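Local coordinates for coenzyme F420-dependent N(5),N(10)-methenyltetrahydromethanopterin reductase-related protein (Desulfurobacterium thermolithotrophum DSM 11699, PDB 6HUZ) that binds the iron-guanylylpyridinol cofactor of [Fe]-hydrogenase, of which it is a bacterial paralog, and uses tetrahydrofolate derivatives as substrates, at residues 266-271 with 290-295. Numbering follows the deposited sequence.
Sequences AMKASL and LLEKIE. With GUE (5,10-Methenyltetrahydrofolate), chain C.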
loop_
_atom_site.group_PDB
_atom_site.type_symbol
_atom_site.label_atom_id
_atom_site.label_comp_id
_atom_site.label_asym_id
_atom_site.label_seq_id
_atom_site.Cartn_x
_atom_site.Cartn_y
_atom_site.Cartn_z
ATOM N N ALA A 266 -2.087 7.832 17.157
ATOM C CA ALA A 266 -1.764 8.973 16.295
ATOM C C ALA A 266 -2.584 8.915 15.041
ATOM O O ALA A 266 -3.115 9.926 14.617
ATOM C CB ALA A 266 -0.283 8.964 15.933
ATOM N N MET A 267 -2.686 7.723 14.413
ATOM C CA MET A 267 -3.455 7.607 13.208
ATOM C C MET A 267 -4.899 7.952 13.501
ATOM O O MET A 267 -5.504 8.710 12.773
ATOM C CB MET A 267 -3.372 6.180 12.680
ATOM C CG MET A 267 -2.019 5.860 12.095
ATOM S SD MET A 267 -2.093 4.344 11.107
ATOM C CE MET A 267 -2.324 3.131 12.376
ATOM N N LYS A 268 -5.459 7.420 14.583
ATOM C CA LYS A 268 -6.858 7.712 14.902
ATOM C C LYS A 268 -7.118 9.213 15.110
ATOM O O LYS A 268 -8.133 9.728 14.655
ATOM C CB LYS A 268 -7.217 6.954 16.166
ATOM C CG LYS A 268 -8.636 7.133 16.666
ATOM C CD LYS A 268 -8.835 6.444 18.036
ATOM C CE LYS A 268 -7.901 5.275 18.328
ATOM N NZ LYS A 268 -7.957 4.898 19.769
ATOM N N ALA A 269 -6.213 9.892 15.817
ATOM C CA ALA A 269 -6.328 11.319 16.104
ATOM C C ALA A 269 -6.256 12.108 14.814
ATOM O O ALA A 269 -7.151 12.897 14.528
ATOM C CB ALA A 269 -5.216 11.740 17.038
ATOM N N SER A 270 -5.200 11.879 14.022
ATOM C CA SER A 270 -4.998 12.562 12.738
ATOM C C SER A 270 -6.216 12.379 11.793
ATOM O O SER A 270 -6.651 13.341 11.151
ATOM C CB SER A 270 -3.753 11.997 12.040
ATOM O OG SER A 270 -3.621 12.517 10.724
ATOM N N LEU A 271 -6.747 11.157 11.720
ATOM C CA LEU A 271 -7.881 10.812 10.841
ATOM C C LEU A 271 -9.140 11.616 11.145
ATOM O O LEU A 271 -9.936 11.872 10.234
ATOM C CB LEU A 271 -8.194 9.296 10.899
ATOM C CG LEU A 271 -9.270 8.782 9.915
ATOM C CD1 LEU A 271 -8.790 8.907 8.468
ATOM C CD2 LEU A 271 -9.648 7.274 10.233
ATOM N N LEU A 290 -13.328 1.237 13.554
ATOM C CA LEU A 290 -12.502 0.068 13.840
ATOM C C LEU A 290 -11.265 0.406 14.665
ATOM O O LEU A 290 -10.911 -0.372 15.555
ATOM C CB LEU A 290 -12.067 -0.615 12.542
ATOM C CG LEU A 290 -13.176 -1.308 11.797
ATOM C CD1 LEU A 290 -12.701 -1.730 10.418
ATOM C CD2 LEU A 290 -13.720 -2.510 12.598
ATOM N N LEU A 291 -10.607 1.552 14.386
ATOM C CA LEU A 291 -9.402 1.926 15.127
ATOM C C LEU A 291 -9.706 2.122 16.600
ATOM O O LEU A 291 -8.817 1.921 17.417
ATOM C CB LEU A 291 -8.766 3.209 14.573
ATOM C CG LEU A 291 -8.200 3.091 13.157
ATOM C CD1 LEU A 291 -7.663 4.437 12.690
ATOM C CD2 LEU A 291 -7.129 2.037 13.070
ATOM N N GLU A 292 -10.947 2.515 16.941
ATOM C CA GLU A 292 -11.341 2.742 18.333
ATOM C C GLU A 292 -11.230 1.509 19.229
ATOM O O GLU A 292 -10.903 1.648 20.408
ATOM C CB GLU A 292 -12.785 3.284 18.404
ATOM C CG GLU A 292 -12.955 4.661 17.772
ATOM C CD GLU A 292 -14.360 5.234 17.834
ATOM O OE1 GLU A 292 -14.540 6.401 17.415
ATOM O OE2 GLU A 292 -15.280 4.524 18.301
ATOM N N LYS A 293 -11.521 0.316 18.710
ATOM C CA LYS A 293 -11.449 -0.896 19.534
ATOM C C LYS A 293 -10.448 -1.858 18.948
ATOM O O LYS A 293 -10.510 -3.048 19.242
ATOM C CB LYS A 293 -12.827 -1.586 19.576
ATOM C CG LYS A 293 -13.992 -0.643 19.842
ATOM C CD LYS A 293 -15.239 -1.382 20.350
ATOM C CE LYS A 293 -15.908 -0.674 21.505
ATOM N NZ LYS A 293 -17.352 -1.017 21.611
ATOM N N ILE A 294 -9.525 -1.364 18.120
ATOM C CA ILE A 294 -8.565 -2.242 17.466
ATOM C C ILE A 294 -7.766 -3.117 18.422
ATOM O O ILE A 294 -7.533 -4.277 18.102
ATOM C CB ILE A 294 -7.662 -1.452 16.495
ATOM C CG1 ILE A 294 -6.993 -2.402 15.505
ATOM C CG2 ILE A 294 -6.634 -0.608 17.242
ATOM C CD1 ILE A 294 -6.617 -1.766 14.283
ATOM N N GLU A 295 -7.362 -2.586 19.574
ATOM C CA GLU A 295 -6.582 -3.323 20.576
ATOM C C GLU A 295 -7.295 -4.551 21.173
ATOM O O GLU A 295 -6.624 -5.501 21.567
ATOM C CB GLU A 295 -6.114 -2.375 21.710
ATOM C CG GLU A 295 -7.199 -1.938 22.695
ATOM C CD GLU A 295 -8.227 -0.945 22.174
ATOM O OE1 GLU A 295 -7.864 -0.093 21.330
ATOM O OE2 GLU A 295 -9.398 -1.021 22.613
HETATM N N1 GUE C . -6.185 16.421 8.516
HETATM C C2 GUE C . -4.941 15.892 8.671
HETATM N N3 GUE C . -3.874 16.323 7.989
HETATM C C4 GUE C . -3.921 17.312 7.114
HETATM C C6 GUE C . -6.575 19.947 6.364
HETATM C "C1'" GUE C . -4.415 21.835 0.592
HETATM C "C2'" GUE C . -4.084 20.502 0.866
HETATM C "C3'" GUE C . -4.527 19.893 2.044
HETATM C "C4'" GUE C . -5.288 20.613 2.979
HETATM C "C5'" GUE C . -5.590 21.957 2.706
HETATM O O4 GUE C . -2.879 17.672 6.526
HETATM C C4A GUE C . -5.232 17.965 6.912
HETATM N N5 GUE C . -5.548 18.978 6.005
HETATM C C7 GUE C . -7.815 19.084 6.559
HETATM N N8 GUE C . -7.600 18.002 7.515
HETATM C C8A GUE C . -6.373 17.447 7.670
HETATM N N2 GUE C . -4.816 14.857 9.538
HETATM C C9 GUE C . -6.773 20.646 5.009
HETATM N N10 GUE C . -5.690 20.061 4.221
HETATM C "C6'" GUE C . -5.161 22.552 1.522
HETATM C C11 GUE C . -3.944 22.507 -0.680
HETATM O O11 GUE C . -3.569 21.840 -1.631
HETATM N N GUE C . -3.921 23.845 -0.728
HETATM C CA GUE C . -3.319 24.583 -1.840
HETATM C C GUE C . -2.249 25.546 -1.363
HETATM O OX1 GUE C . -2.317 26.013 -0.197
HETATM O OX2 GUE C . -1.312 25.855 -2.132
HETATM C CB GUE C . -4.377 25.299 -2.687
HETATM C CG GUE C . -5.816 25.063 -2.212
HETATM C CD GUE C . -6.838 25.890 -2.980
HETATM O OE1 GUE C . -7.886 25.313 -3.380
HETATM O OE2 GUE C . -6.609 27.115 -3.171
HETATM C C1 GUE C . -5.109 19.087 4.812
#
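Leu291 pushes one methyl against the backbone of the helix at 264-271, and Lys268 reaches back over the end of the helix at 282-292; both helices belong to the helical region matching the H2-forming methylene-tetrahydromethanopterin dehydrogenase family. Leu291 CG stands anti to its own carbonyl carbon (chi1 -66°), which carries CD1 across to 4.0 Å from Lys268 CA. Leu291 CD1 also lies 4.3 Å from Lys268 CB. On its other contact, Leu291 CD1 comes within 4.2 Å of Leu271 CD2; Leu271 also packs on Ser288 and Thr284, about one and two turns before Leu291. The first part of the lysine chain is extended, then nearly eclipsed at chi3 (-26°), a bend that brings Lys268 CE within 3.6 Å of Leu291 O. That carbonyl accepts a weak bond from Ile294 N, where the chain turns into the next short helix. Lys268 NZ stays 3.9 Å from Leu291 O and makes no hydrogen bond to it. Glu292 CG comes no nearer than 4.5 Å to Lys268 CD at the exposed margin. From Ser270, on the same helix as Lys268, the backbone O takes a hydrogen bond of 2.9 Å from N2 of methenyltetrahydrofolate, and OG a weaker one; Gly203 O and Lys17 NZ of the second subunit also bind this ligand, placing the site at the dimer interface. No hydrogen bond joins the two segments: leucine methyls and the lysine's methylenes hold them, and charge probably adds little, since the ion pair of Lys268 NZ with Asp265 is long and weak.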